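Local coordinates for Sodium/calcium exchanger membrane region domain-containing protein (Archaeoglobus fulgidus, PDB 4KPP), which probably exchanges protons for calcium ions across the membrane as a member of the sodium/calcium exchanger family, at residues Gly137-Ile142 with Phe386-Arg391; Glu133-Ile138 with Arg270-Met275; Leu33-Leu38 with Val224-Glu229; Glu229-Thr234 with Gln247-Leu252; Thr320-Leu325 with Ile362-Tyr367. One frame throughout, in Å; residues are numbered along the deposited sequence.

Interaction 1: residues Gly137-Ile142 with Phe386-Arg391; sequences GIRLEI and FRTVKR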
# COMPACT_ATOMS: atom_id res chain seq x y z
N GLY A 137 -4.39 -11.48 -16.02
CA GLY A 137 -4.75 -10.09 -15.85
C GLY A 137 -3.67 -9.26 -15.19
O GLY A 137 -3.69 -8.04 -15.25
N ILE A 138 -2.72 -9.94 -14.56
CA ILE A 138 -1.60 -9.28 -13.89
C ILE A 138 -0.76 -8.46 -14.86
O ILE A 138 -0.15 -7.46 -14.48
CB ILE A 138 -0.75 -10.31 -13.09
CG1 ILE A 138 -1.40 -10.58 -11.73
CG2 ILE A 138 0.67 -9.83 -12.84
CD1 ILE A 138 -1.57 -9.33 -10.89
N ARG A 139 -0.75 -8.85 -16.14
CA ARG A 139 -0.01 -8.13 -17.17
C ARG A 139 -0.39 -6.65 -17.24
O ARG A 139 0.40 -5.82 -17.67
CB ARG A 139 -0.19 -8.78 -18.54
CG ARG A 139 0.31 -10.21 -18.64
CD ARG A 139 0.39 -10.63 -20.10
NE ARG A 139 0.28 -12.08 -20.28
CZ ARG A 139 1.31 -12.92 -20.31
NH1 ARG A 139 1.11 -14.22 -20.48
NH2 ARG A 139 2.55 -12.46 -20.16
N LEU A 140 -1.62 -6.35 -16.82
CA LEU A 140 -2.08 -4.97 -16.73
C LEU A 140 -1.22 -4.21 -15.72
O LEU A 140 -0.56 -3.23 -16.07
CB LEU A 140 -3.55 -4.94 -16.29
CG LEU A 140 -4.46 -3.76 -16.67
CD1 LEU A 140 -5.60 -3.63 -15.66
CD2 LEU A 140 -3.72 -2.44 -16.81
N GLU A 141 -1.23 -4.67 -14.47
CA GLU A 141 -0.48 -3.99 -13.42
C GLU A 141 1.02 -3.98 -13.70
O GLU A 141 1.71 -3.03 -13.32
CB GLU A 141 -0.77 -4.60 -12.03
CG GLU A 141 -1.56 -5.89 -12.05
CD GLU A 141 -3.06 -5.66 -12.16
OE1 GLU A 141 -3.61 -4.86 -11.38
OE2 GLU A 141 -3.68 -6.29 -13.04
N ILE A 142 1.51 -5.02 -14.35
CA ILE A 142 2.92 -5.10 -14.74
C ILE A 142 3.32 -3.93 -15.64
O ILE A 142 4.36 -3.29 -15.44
CB ILE A 142 3.23 -6.42 -15.47
CG1 ILE A 142 3.11 -7.60 -14.51
CG2 ILE A 142 4.63 -6.39 -16.09
CD1 ILE A 142 3.42 -8.95 -15.14
N PHE A 386 2.26 -5.31 -23.04
CA PHE A 386 1.92 -4.16 -23.86
C PHE A 386 0.65 -4.41 -24.66
O PHE A 386 -0.18 -3.51 -24.84
CB PHE A 386 3.08 -3.83 -24.80
CG PHE A 386 2.74 -2.83 -25.86
CD1 PHE A 386 2.76 -1.47 -25.59
CD2 PHE A 386 2.42 -3.25 -27.15
CE1 PHE A 386 2.45 -0.55 -26.57
CE2 PHE A 386 2.11 -2.33 -28.13
CZ PHE A 386 2.12 -0.98 -27.84
N ARG A 387 0.49 -5.64 -25.13
CA ARG A 387 -0.68 -6.03 -25.92
C ARG A 387 -1.93 -6.18 -25.07
O ARG A 387 -3.04 -5.95 -25.54
CB ARG A 387 -0.40 -7.31 -26.71
CG ARG A 387 0.41 -7.09 -27.96
CD ARG A 387 0.99 -8.39 -28.49
NE ARG A 387 1.63 -8.19 -29.79
CZ ARG A 387 2.48 -9.05 -30.34
NH1 ARG A 387 2.80 -10.17 -29.70
NH2 ARG A 387 3.01 -8.79 -31.52
N THR A 388 -1.74 -6.58 -23.81
CA THR A 388 -2.85 -6.67 -22.87
C THR A 388 -3.52 -5.31 -22.70
O THR A 388 -4.74 -5.20 -22.72
CB THR A 388 -2.38 -7.16 -21.49
OG1 THR A 388 -1.90 -8.50 -21.60
CG2 THR A 388 -3.52 -7.12 -20.48
N VAL A 389 -2.70 -4.28 -22.55
CA VAL A 389 -3.19 -2.92 -22.42
C VAL A 389 -3.79 -2.44 -23.75
O VAL A 389 -4.79 -1.71 -23.77
CB VAL A 389 -2.08 -1.96 -21.96
CG1 VAL A 389 -2.57 -0.53 -21.91
CG2 VAL A 389 -1.55 -2.40 -20.61
N LYS A 390 -3.19 -2.87 -24.85
CA LYS A 390 -3.69 -2.52 -26.18
C LYS A 390 -5.10 -3.09 -26.43
O LYS A 390 -5.91 -2.46 -27.11
CB LYS A 390 -2.72 -3.00 -27.25
CG LYS A 390 -3.04 -2.51 -28.65
CD LYS A 390 -1.97 -2.94 -29.63
CE LYS A 390 -2.30 -2.49 -31.04
NZ LYS A 390 -1.24 -2.91 -32.00
N ARG A 391 -5.38 -4.26 -25.88
CA ARG A 391 -6.69 -4.88 -26.04
C ARG A 391 -7.75 -4.20 -25.18
O ARG A 391 -8.89 -4.01 -25.62
CB ARG A 391 -6.65 -6.37 -25.72
CG ARG A 391 -5.90 -7.22 -26.73
CD ARG A 391 -6.21 -8.69 -26.54
NE ARG A 391 -6.14 -9.09 -25.14
CZ ARG A 391 -5.03 -9.48 -24.52
NH1 ARG A 391 -3.88 -9.53 -25.20
NH2 ARG A 391 -5.05 -9.82 -23.24
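Where the start of helix 138-152 crosses the C-terminal helix 379-393, Arg139 and Leu140 meet Thr388 and Val389. The axes of the two short segments pass 8.4 Å apart at 105°. Thr388 points at the aliphatic part of Arg139. Its OG1 lies 3.5 Å from Arg139 CD, and the two side chains cross at about a right angle. No hydrogen bond joins them. OG1 is turned back beside its own backbone N (chi1 -65°) and bonds to Glu384 O one turn earlier. That torsion aims CG2 at the other helix, 4.2 Å from Leu140 N. Helix 138-152 belongs to the exchanger's membrane region, and helix 379-393 packs across its beginning. The Arg139 guanidinium reaches past Thr388 to form a salt bridge with Glu381 of the same C-terminal helix. Putting an alanine here, at Thr388, removes OG1 and CG2, which would probably leave Glu384 O without its hydroxyl partner and open a gap beside the Arg139 chain. Beside Thr388, Leu140 CD2 and Val389 CG2 make a looser apolar contact at 4.4 Å. Ser385 OG adds a bond to Arg139 O.

Interaction 2: residues Glu133-Ile138 with Arg270-Met275; sequences ELDDGI and RVSASM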
# COMPACT_ATOMS: atom_id res chain seq x y z
N GLU A 133 1.45 -19.22 -8.89
CA GLU A 133 1.09 -18.74 -10.22
C GLU A 133 0.10 -17.58 -10.17
O GLU A 133 -0.80 -17.55 -9.32
CB GLU A 133 0.52 -19.89 -11.06
CG GLU A 133 -0.55 -20.70 -10.35
CD GLU A 133 -0.92 -21.96 -11.11
OE1 GLU A 133 -1.82 -22.69 -10.65
OE2 GLU A 133 -0.30 -22.21 -12.17
N LEU A 134 0.26 -16.62 -11.08
CA LEU A 134 -0.61 -15.46 -11.13
C LEU A 134 -1.50 -15.48 -12.37
O LEU A 134 -1.17 -16.11 -13.38
CB LEU A 134 0.20 -14.16 -11.08
CG LEU A 134 1.04 -13.85 -9.83
CD1 LEU A 134 0.39 -14.42 -8.57
CD2 LEU A 134 2.47 -14.35 -9.99
N ASP A 135 -2.63 -14.77 -12.30
CA ASP A 135 -3.58 -14.71 -13.41
C ASP A 135 -2.98 -13.94 -14.60
O ASP A 135 -1.97 -13.26 -14.46
CB ASP A 135 -4.87 -14.02 -12.97
CG ASP A 135 -5.28 -14.41 -11.56
OD1 ASP A 135 -6.00 -15.42 -11.40
OD2 ASP A 135 -4.88 -13.71 -10.61
N ASP A 136 -3.63 -14.06 -15.76
CA ASP A 136 -3.17 -13.36 -16.96
C ASP A 136 -3.42 -11.86 -16.85
O ASP A 136 -2.74 -11.06 -17.50
CB ASP A 136 -3.88 -13.90 -18.20
CG ASP A 136 -3.46 -15.32 -18.54
OD1 ASP A 136 -2.32 -15.70 -18.19
OD2 ASP A 136 -4.26 -16.04 -19.16
N GLY A 137 -4.39 -11.48 -16.02
CA GLY A 137 -4.75 -10.09 -15.85
C GLY A 137 -3.67 -9.26 -15.19
O GLY A 137 -3.69 -8.04 -15.25
N ILE A 138 -2.72 -9.94 -14.56
CA ILE A 138 -1.60 -9.28 -13.89
C ILE A 138 -0.76 -8.46 -14.86
O ILE A 138 -0.15 -7.46 -14.48
CB ILE A 138 -0.75 -10.31 -13.09
CG1 ILE A 138 -1.40 -10.58 -11.73
CG2 ILE A 138 0.67 -9.83 -12.84
CD1 ILE A 138 -1.57 -9.33 -10.89
N ARG A 270 -7.18 -19.14 -1.77
CA ARG A 270 -7.38 -18.10 -2.77
C ARG A 270 -6.09 -17.30 -2.93
O ARG A 270 -6.04 -16.11 -2.61
CB ARG A 270 -8.54 -17.18 -2.37
N VAL A 271 -5.05 -17.96 -3.43
CA VAL A 271 -3.73 -17.36 -3.56
C VAL A 271 -3.66 -16.31 -4.67
O VAL A 271 -3.04 -15.27 -4.51
CB VAL A 271 -2.65 -18.43 -3.81
CG1 VAL A 271 -1.27 -17.81 -3.81
CG2 VAL A 271 -2.74 -19.53 -2.76
N SER A 272 -4.31 -16.60 -5.79
CA SER A 272 -4.30 -15.70 -6.95
C SER A 272 -4.90 -14.33 -6.63
O SER A 272 -4.26 -13.30 -6.86
CB SER A 272 -5.06 -16.32 -8.12
OG SER A 272 -4.42 -17.51 -8.55
N ALA A 273 -6.12 -14.32 -6.11
CA ALA A 273 -6.79 -13.08 -5.75
C ALA A 273 -6.01 -12.33 -4.67
O ALA A 273 -5.96 -11.10 -4.66
CB ALA A 273 -8.21 -13.36 -5.29
N SER A 274 -5.41 -13.09 -3.75
CA SER A 274 -4.62 -12.51 -2.68
C SER A 274 -3.41 -11.76 -3.24
O SER A 274 -3.10 -10.65 -2.81
CB SER A 274 -4.16 -13.60 -1.71
OG SER A 274 -3.50 -13.03 -0.59
N MET A 275 -2.73 -12.37 -4.21
CA MET A 275 -1.58 -11.74 -4.84
C MET A 275 -1.99 -10.60 -5.78
O MET A 275 -1.26 -9.63 -5.93
CB MET A 275 -0.74 -12.76 -5.61
CG MET A 275 -0.06 -13.81 -4.74
SD MET A 275 0.96 -13.13 -3.43
CE MET A 275 2.03 -12.02 -4.34
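Glu133 comes near Ser272 through its backbone: Glu133 O lies 3.7 Å from Ser272 OG, and the pair is not a hydrogen bond. The Glu133 side chain starts away from the other segment. Leu134 follows and carries the apolar part. Its CD1 methyl touches Met275 CB at 3.6 Å and Met275 CG at 3.9 Å. Met275 CG stands beside its backbone N (chi1 -65°); the later bends of the chain only place the sulfur and CE. The Met275 side chain also touches Val119 of helix 96-127. Ile336 covers both Leu134 and Met275. This connection leaves strand 131-133, which pairs antiparallel with strand 335-337, and leads into helix 138-152; the contact sets it against the first turns of helix 271-285. Leu134 also shares backbone hydrogen bonds with Leu334, and its side chain is about 6 Å from the bound calcium ion. Asp135 lays its carboxylate against the Ser272 methylene, with Asp135 OD1 3.5 Å from Ser272 CB. The polar end is held elsewhere: Asp135 OD2 accepts a hydrogen bond from Asn276 ND2, one turn further along the same helix. A type I turn then runs from Asp135 to Ile138, and the Ile138 side chain rests on Asn276 and Ile279.

Interaction 3: residues Leu33-Leu38 with Val224-Glu229; sequences LTQTLL and VEAFSE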
# COMPACT_ATOMS: atom_id res chain seq x y z
N LEU A 33 4.06 6.77 24.20
CA LEU A 33 3.89 5.38 23.77
C LEU A 33 2.44 4.93 23.79
O LEU A 33 1.95 4.33 22.83
CB LEU A 33 4.76 4.44 24.61
CG LEU A 33 4.67 2.96 24.20
CD1 LEU A 33 5.13 2.79 22.75
CD2 LEU A 33 5.47 2.06 25.14
N THR A 34 1.74 5.21 24.88
CA THR A 34 0.35 4.78 25.01
C THR A 34 -0.57 5.50 24.02
O THR A 34 -1.53 4.91 23.52
CB THR A 34 -0.17 4.89 26.46
OG1 THR A 34 -1.42 5.59 26.48
CG2 THR A 34 0.83 5.62 27.33
N GLN A 35 -0.27 6.76 23.73
CA GLN A 35 -0.99 7.49 22.69
C GLN A 35 -0.82 6.79 21.34
O GLN A 35 -1.77 6.69 20.57
CB GLN A 35 -0.52 8.94 22.59
CG GLN A 35 -1.08 9.66 21.37
CD GLN A 35 -0.76 11.15 21.34
OE1 GLN A 35 -1.19 11.90 22.21
NE2 GLN A 35 -0.01 11.57 20.33
N THR A 36 0.38 6.31 21.08
CA THR A 36 0.69 5.61 19.84
C THR A 36 -0.07 4.30 19.73
O THR A 36 -0.66 3.99 18.70
CB THR A 36 2.20 5.31 19.73
OG1 THR A 36 2.95 6.52 19.89
CG2 THR A 36 2.53 4.69 18.37
N LEU A 37 -0.05 3.53 20.82
CA LEU A 37 -0.73 2.24 20.87
C LEU A 37 -2.24 2.38 20.65
O LEU A 37 -2.81 1.69 19.82
CB LEU A 37 -0.44 1.54 22.20
CG LEU A 37 1.04 1.24 22.45
CD1 LEU A 37 1.26 0.69 23.86
CD2 LEU A 37 1.56 0.26 21.40
N LEU A 38 -2.86 3.29 21.39
CA LEU A 38 -4.31 3.47 21.32
C LEU A 38 -4.77 4.04 19.98
O LEU A 38 -5.71 3.52 19.37
CB LEU A 38 -4.80 4.36 22.47
CG LEU A 38 -4.70 3.75 23.87
CD1 LEU A 38 -5.33 4.66 24.91
CD2 LEU A 38 -5.32 2.35 23.92
N VAL A 224 -4.61 9.72 13.01
CA VAL A 224 -3.30 9.71 12.36
C VAL A 224 -2.29 10.69 12.94
O VAL A 224 -1.11 10.37 13.06
CB VAL A 224 -3.39 9.91 10.83
CG1 VAL A 224 -3.81 8.62 10.15
CG2 VAL A 224 -4.33 11.07 10.49
N GLU A 225 -2.74 11.89 13.29
CA GLU A 225 -1.85 12.89 13.87
C GLU A 225 -1.27 12.40 15.19
O GLU A 225 -0.06 12.43 15.39
CB GLU A 225 -2.57 14.22 14.07
CG GLU A 225 -1.73 15.28 14.77
CD GLU A 225 -2.46 16.61 14.91
OE1 GLU A 225 -3.68 16.65 14.67
OE2 GLU A 225 -1.80 17.61 15.27
N ALA A 226 -2.14 11.93 16.08
CA ALA A 226 -1.70 11.45 17.37
C ALA A 226 -0.80 10.22 17.22
O ALA A 226 0.19 10.08 17.93
CB ALA A 226 -2.89 11.13 18.25
N PHE A 227 -1.15 9.34 16.28
CA PHE A 227 -0.34 8.17 16.03
C PHE A 227 1.03 8.55 15.46
O PHE A 227 2.05 7.98 15.86
CB PHE A 227 -1.06 7.19 15.10
CG PHE A 227 -0.21 6.02 14.67
CD1 PHE A 227 0.11 5.02 15.57
CD2 PHE A 227 0.29 5.94 13.38
CE1 PHE A 227 0.91 3.95 15.19
CE2 PHE A 227 1.08 4.88 12.99
CZ PHE A 227 1.39 3.88 13.89
N SER A 228 1.05 9.51 14.54
CA SER A 228 2.30 9.93 13.89
C SER A 228 3.19 10.71 14.85
O SER A 228 4.39 10.46 14.94
CB SER A 228 2.01 10.78 12.64
OG SER A 228 1.15 10.10 11.74
N GLU A 229 2.60 11.66 15.57
CA GLU A 229 3.33 12.44 16.56
C GLU A 229 3.70 11.59 17.77
O GLU A 229 4.72 11.82 18.41
CB GLU A 229 2.54 13.67 16.99
CG GLU A 229 2.26 14.67 15.87
CD GLU A 229 3.53 15.25 15.26
OE1 GLU A 229 4.58 15.26 15.93
OE2 GLU A 229 3.47 15.70 14.09
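At the edge of the Phe227 ring, in its plane, lies Thr36 O, 3.4 Å from Phe227 CD1. The Thr36 methyl comes in from above the plane, near the rim, with Thr36 CG2 3.6 Å from Phe227 CE1. Thr36 OG1 stands beside its backbone N (chi1 -55°) and bonds to Ala32 O, which leaves CG2 to meet the ring. The backbones are close here: Thr36 CA and Phe227 CA are 4.7 Å apart. The second flat group is the Gln35 amide. The Gln35 chain is extended and reaches across to helix 224-237. Its NE2 donates to Ala226 O at 2.8 Å, with an N-H...O angle of 151°. The donor approaches this oxygen from the side, at a C=O...N angle of 112°, and is tilted from the carbonyl plane. Ala226 CB packs 3.6 Å from Gln35 NE2. The contact joins helices from the two sodium/calcium exchanger family regions, and Trp20 of helix 18-25 also touches Ala226. The bond from Gln35 ends on a main-chain oxygen. It needs no polar side chain at Ala226, whose small CB probably lets the amide come close. At the ring, C-H groups face a carbonyl oxygen, which is probably mildly favourable electrostatically.

Interaction 4: residues Glu229-Thr234 with Gln247-Leu252; sequences EGLLET and QWIAPL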
# COMPACT_ATOMS: atom_id res chain seq x y z
N GLU A 229 2.60 11.66 15.57
CA GLU A 229 3.33 12.44 16.56
C GLU A 229 3.70 11.59 17.77
O GLU A 229 4.72 11.82 18.41
CB GLU A 229 2.54 13.67 16.99
CG GLU A 229 2.26 14.67 15.87
CD GLU A 229 3.53 15.25 15.26
OE1 GLU A 229 4.58 15.26 15.93
OE2 GLU A 229 3.47 15.70 14.09
N GLY A 230 2.85 10.61 18.08
CA GLY A 230 3.13 9.68 19.15
C GLY A 230 4.35 8.85 18.84
O GLY A 230 5.22 8.66 19.69
N LEU A 231 4.42 8.36 17.60
CA LEU A 231 5.58 7.60 17.13
C LEU A 231 6.85 8.44 17.22
O LEU A 231 7.85 7.99 17.77
CB LEU A 231 5.37 7.15 15.69
CG LEU A 231 5.16 5.65 15.46
CD1 LEU A 231 5.04 5.36 13.97
CD2 LEU A 231 6.29 4.84 16.08
N LEU A 232 6.79 9.65 16.67
CA LEU A 232 7.94 10.55 16.68
C LEU A 232 8.40 10.88 18.10
O LEU A 232 9.60 10.95 18.36
CB LEU A 232 7.63 11.84 15.92
CG LEU A 232 7.53 11.75 14.40
CD1 LEU A 232 7.16 13.10 13.80
CD2 LEU A 232 8.84 11.25 13.81
N GLU A 233 7.44 11.08 18.99
CA GLU A 233 7.75 11.38 20.38
C GLU A 233 8.40 10.19 21.07
O GLU A 233 9.42 10.33 21.74
CB GLU A 233 6.48 11.79 21.14
CG GLU A 233 6.45 13.25 21.55
CD GLU A 233 7.43 13.57 22.66
OE1 GLU A 233 8.64 13.70 22.38
OE2 GLU A 233 6.98 13.70 23.82
N THR A 234 7.80 9.01 20.90
CA THR A 234 8.33 7.78 21.48
C THR A 234 9.77 7.52 21.05
O THR A 234 10.61 7.17 21.87
CB THR A 234 7.45 6.56 21.10
OG1 THR A 234 6.15 6.71 21.68
CG2 THR A 234 8.06 5.27 21.59
N GLN A 247 9.85 5.40 8.58
CA GLN A 247 10.03 4.56 7.40
C GLN A 247 9.58 3.12 7.60
O GLN A 247 9.05 2.49 6.68
CB GLN A 247 11.48 4.60 6.94
CG GLN A 247 11.72 4.03 5.56
CD GLN A 247 13.09 4.40 5.01
OE1 GLN A 247 13.24 4.65 3.82
NE2 GLN A 247 14.09 4.44 5.88
N TRP A 248 9.80 2.58 8.80
CA TRP A 248 9.56 1.15 9.02
C TRP A 248 8.42 0.82 9.97
O TRP A 248 7.64 -0.10 9.70
CB TRP A 248 10.85 0.46 9.46
CG TRP A 248 12.00 0.70 8.53
CD1 TRP A 248 13.21 1.26 8.84
CD2 TRP A 248 12.05 0.41 7.12
NE1 TRP A 248 14.00 1.32 7.73
CE2 TRP A 248 13.32 0.81 6.66
CE3 TRP A 248 11.15 -0.16 6.22
CZ2 TRP A 248 13.71 0.66 5.33
CZ3 TRP A 248 11.54 -0.30 4.89
CH2 TRP A 248 12.81 0.11 4.46
N ILE A 249 8.31 1.56 11.07
CA ILE A 249 7.28 1.26 12.05
C ILE A 249 5.90 1.75 11.61
O ILE A 249 4.93 1.01 11.67
CB ILE A 249 7.62 1.83 13.44
CG1 ILE A 249 8.94 1.24 13.94
CG2 ILE A 249 6.51 1.51 14.43
CD1 ILE A 249 9.34 1.73 15.32
N ALA A 250 5.83 3.00 11.15
CA ALA A 250 4.56 3.58 10.70
C ALA A 250 3.89 2.81 9.55
O ALA A 250 2.68 2.56 9.61
CB ALA A 250 4.72 5.07 10.37
N PRO A 251 4.64 2.44 8.50
CA PRO A 251 3.96 1.67 7.45
C PRO A 251 3.56 0.27 7.91
O PRO A 251 2.59 -0.29 7.40
CB PRO A 251 5.02 1.57 6.35
CG PRO A 251 5.93 2.71 6.59
CD PRO A 251 5.99 2.85 8.08
N LEU A 252 4.30 -0.28 8.87
CA LEU A 252 3.99 -1.61 9.40
C LEU A 252 2.58 -1.61 9.98
O LEU A 252 1.83 -2.56 9.80
CB LEU A 252 5.01 -2.02 10.46
CG LEU A 252 5.09 -3.52 10.75
CD1 LEU A 252 5.69 -4.27 9.56
CD2 LEU A 252 5.87 -3.80 12.02
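Leu231 and Ile249 both start toward the other helix, and Leu231 spreads its two methyls over neighbouring residues of helix 242-267. Leu231 CD1 meets Ala250 CB at 3.6 Å, and it also lies 3.8 Å from Ala250 CA. The other branch, Leu231 CD2, touches Ile249 CG2 at 3.7 Å. The Leu231 and Ile249 side chains run at a slant to each other. Ile249 CG2 stands anti to the backbone N, and this branch does the touching. Ile249 itself lies on the surface of the protein, whereas Leu231 and Ala250 are buried. The backbones stay well apart, with Leu231 CA and Ala250 CA 7.7 Å from each other; the gap is spanned by side chains, chiefly Leu231. The contact is wholly apolar and small, burying 120 Å² in all. On helix 242-267 it falls at an irregular place: a wider pi-type turn spans 247-249, and the helix is kinked at Pro251, whose N has no bond to the preceding turn. Helices 224-237 and 242-267 follow each other in the chain. Leu231 also touches Thr36 of helix 32-60 and Ala245, while Ala250 rests on Asn103 of helix 96-127.

Interaction 5: residues Thr320-Leu325 with Ile362-Tyr367; sequences TAAQSL and IISAIY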
# COMPACT_ATOMS: atom_id res chain seq x y z
N THR A 320 14.11 2.34 -4.03
CA THR A 320 12.74 1.86 -4.16
C THR A 320 12.40 1.57 -5.61
O THR A 320 11.75 0.57 -5.91
CB THR A 320 11.73 2.89 -3.61
OG1 THR A 320 12.13 3.29 -2.29
CG2 THR A 320 10.34 2.29 -3.55
N ALA A 321 12.85 2.44 -6.50
CA ALA A 321 12.65 2.25 -7.93
C ALA A 321 13.40 1.00 -8.41
O ALA A 321 12.90 0.24 -9.23
CB ALA A 321 13.11 3.47 -8.70
N ALA A 322 14.60 0.81 -7.87
CA ALA A 322 15.42 -0.35 -8.20
C ALA A 322 14.75 -1.64 -7.77
O ALA A 322 14.69 -2.60 -8.55
CB ALA A 322 16.80 -0.22 -7.56
N GLN A 323 14.24 -1.67 -6.54
CA GLN A 323 13.50 -2.82 -6.04
C GLN A 323 12.27 -3.09 -6.89
O GLN A 323 11.88 -4.24 -7.10
CB GLN A 323 13.08 -2.61 -4.59
CG GLN A 323 12.41 -3.83 -3.97
CD GLN A 323 11.56 -3.48 -2.76
OE1 GLN A 323 10.92 -2.44 -2.72
NE2 GLN A 323 11.57 -4.36 -1.76
N SER A 324 11.65 -2.01 -7.38
CA SER A 324 10.42 -2.12 -8.16
C SER A 324 10.68 -2.65 -9.56
O SER A 324 9.85 -3.34 -10.13
CB SER A 324 9.71 -0.76 -8.22
OG SER A 324 9.43 -0.28 -6.92
N LEU A 325 11.85 -2.32 -10.11
CA LEU A 325 12.27 -2.86 -11.39
C LEU A 325 12.43 -4.37 -11.26
O LEU A 325 11.95 -5.13 -12.10
CB LEU A 325 13.61 -2.25 -11.80
CG LEU A 325 13.81 -1.88 -13.27
CD1 LEU A 325 15.28 -1.96 -13.66
CD2 LEU A 325 12.95 -2.74 -14.19
N ILE A 362 24.80 -0.15 -3.34
CA ILE A 362 25.12 -1.54 -3.66
C ILE A 362 23.86 -2.34 -3.97
O ILE A 362 23.78 -3.01 -5.00
CB ILE A 362 25.93 -2.22 -2.53
CG1 ILE A 362 27.36 -1.69 -2.51
CG2 ILE A 362 25.93 -3.73 -2.72
CD1 ILE A 362 28.18 -2.22 -1.35
N ILE A 363 22.88 -2.26 -3.07
CA ILE A 363 21.62 -2.98 -3.25
C ILE A 363 20.85 -2.45 -4.45
O ILE A 363 20.21 -3.22 -5.17
CB ILE A 363 20.75 -2.92 -1.98
CG1 ILE A 363 21.52 -3.45 -0.77
CG2 ILE A 363 19.47 -3.73 -2.16
CD1 ILE A 363 21.94 -4.89 -0.90
N SER A 364 20.91 -1.14 -4.68
CA SER A 364 20.31 -0.55 -5.87
C SER A 364 20.91 -1.17 -7.13
O SER A 364 20.18 -1.58 -8.03
CB SER A 364 20.51 0.97 -5.91
OG SER A 364 19.81 1.61 -4.86
N ALA A 365 22.24 -1.23 -7.18
CA ALA A 365 22.95 -1.81 -8.31
C ALA A 365 22.58 -3.28 -8.52
O ALA A 365 22.37 -3.72 -9.65
CB ALA A 365 24.46 -1.67 -8.13
N ILE A 366 22.48 -4.02 -7.42
CA ILE A 366 22.14 -5.44 -7.49
C ILE A 366 20.73 -5.67 -8.04
O ILE A 366 20.52 -6.52 -8.90
CB ILE A 366 22.32 -6.13 -6.12
CG1 ILE A 366 23.80 -6.11 -5.72
CG2 ILE A 366 21.82 -7.57 -6.17
CD1 ILE A 366 24.11 -6.85 -4.43
N TYR A 367 19.76 -4.90 -7.53
CA TYR A 367 18.39 -4.95 -8.03
C TYR A 367 18.36 -4.76 -9.54
O TYR A 367 17.76 -5.56 -10.27
CB TYR A 367 17.55 -3.85 -7.39
CG TYR A 367 16.99 -4.19 -6.02
CD1 TYR A 367 16.50 -5.46 -5.73
CD2 TYR A 367 16.93 -3.22 -5.03
CE1 TYR A 367 15.98 -5.76 -4.49
CE2 TYR A 367 16.41 -3.51 -3.79
CZ TYR A 367 15.94 -4.77 -3.52
OH TYR A 367 15.42 -5.05 -2.27
O HOH W 1 12.89 -6.57 -1.98
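Tyr367 lies flat against the backbone at Gln323, and Ala322 fits beside its CB. The contact pairs two membrane-region helices, 311-331 and 357-377, that run nearly parallel. The axes of the short segments are 8.3 Å apart at 25°. The ring makes a CH-pi contact: Gln323 CA sits 3.6 Å from the Tyr367 ring centroid, 12° off the ring normal. Gln323 CB continues over the same face, 3.5 Å from Tyr367 CE2. The small residues Ala322 and Ser364 probably permit this close approach. Ala322 CA and Ser364 CA are 5.4 Å apart, and Ala322 CB touches Tyr367 CB at 3.7 Å. Ala322 O is also close, 3.3 Å from Tyr367 CB. The Gln323 and Tyr367 side chains lie side by side and point the same way. Gln323 CG is anti to its backbone N (chi1 -175°), and the extended chain follows the ring toward its hydroxyl. A leucine in place of Tyr367 has no ring or hydroxyl, which would probably leave the backbone at Gln323 without its flat cover and the water between Tyr367 OH and Gln323 NE2 without one of its mates.

Further out, Gln323 NE2 donates to Arg109 O of helix 96-127, a bond that is likely to steady the Gln323 amide. Ser364 OG bonds to Arg360 O within its own helix. Leu319 adds to the packing round Tyr367. The polar ends join through one water: it accepts from Gln323 NE2 at 2.6 Å and is hydrogen-bonded to Tyr367 OH at 3.0 Å.

In the fold
Interactions 1 and 2 share Gly137 and Ile138, and their centres are 14 Å apart. They lie nearest the calcium site formed by Ile330, Asp333, Lys335 and Glu340: the side chain of Leu134 is about 6 Å from the ion, and that of Arg139 about 11 Å. Interaction 5 stands further off, with the Tyr367 side chain about 14 Å from the calcium. Its helix 357-377 runs on to helix 379-393 of interaction 1. Interactions 3 and 4 form a second group on the other side of the chain's centre, 8 Å apart between centres. They share Glu229 and helix 224-237, and they touch through Thr36. Interactions 1 and 3 have centres 41 Å apart.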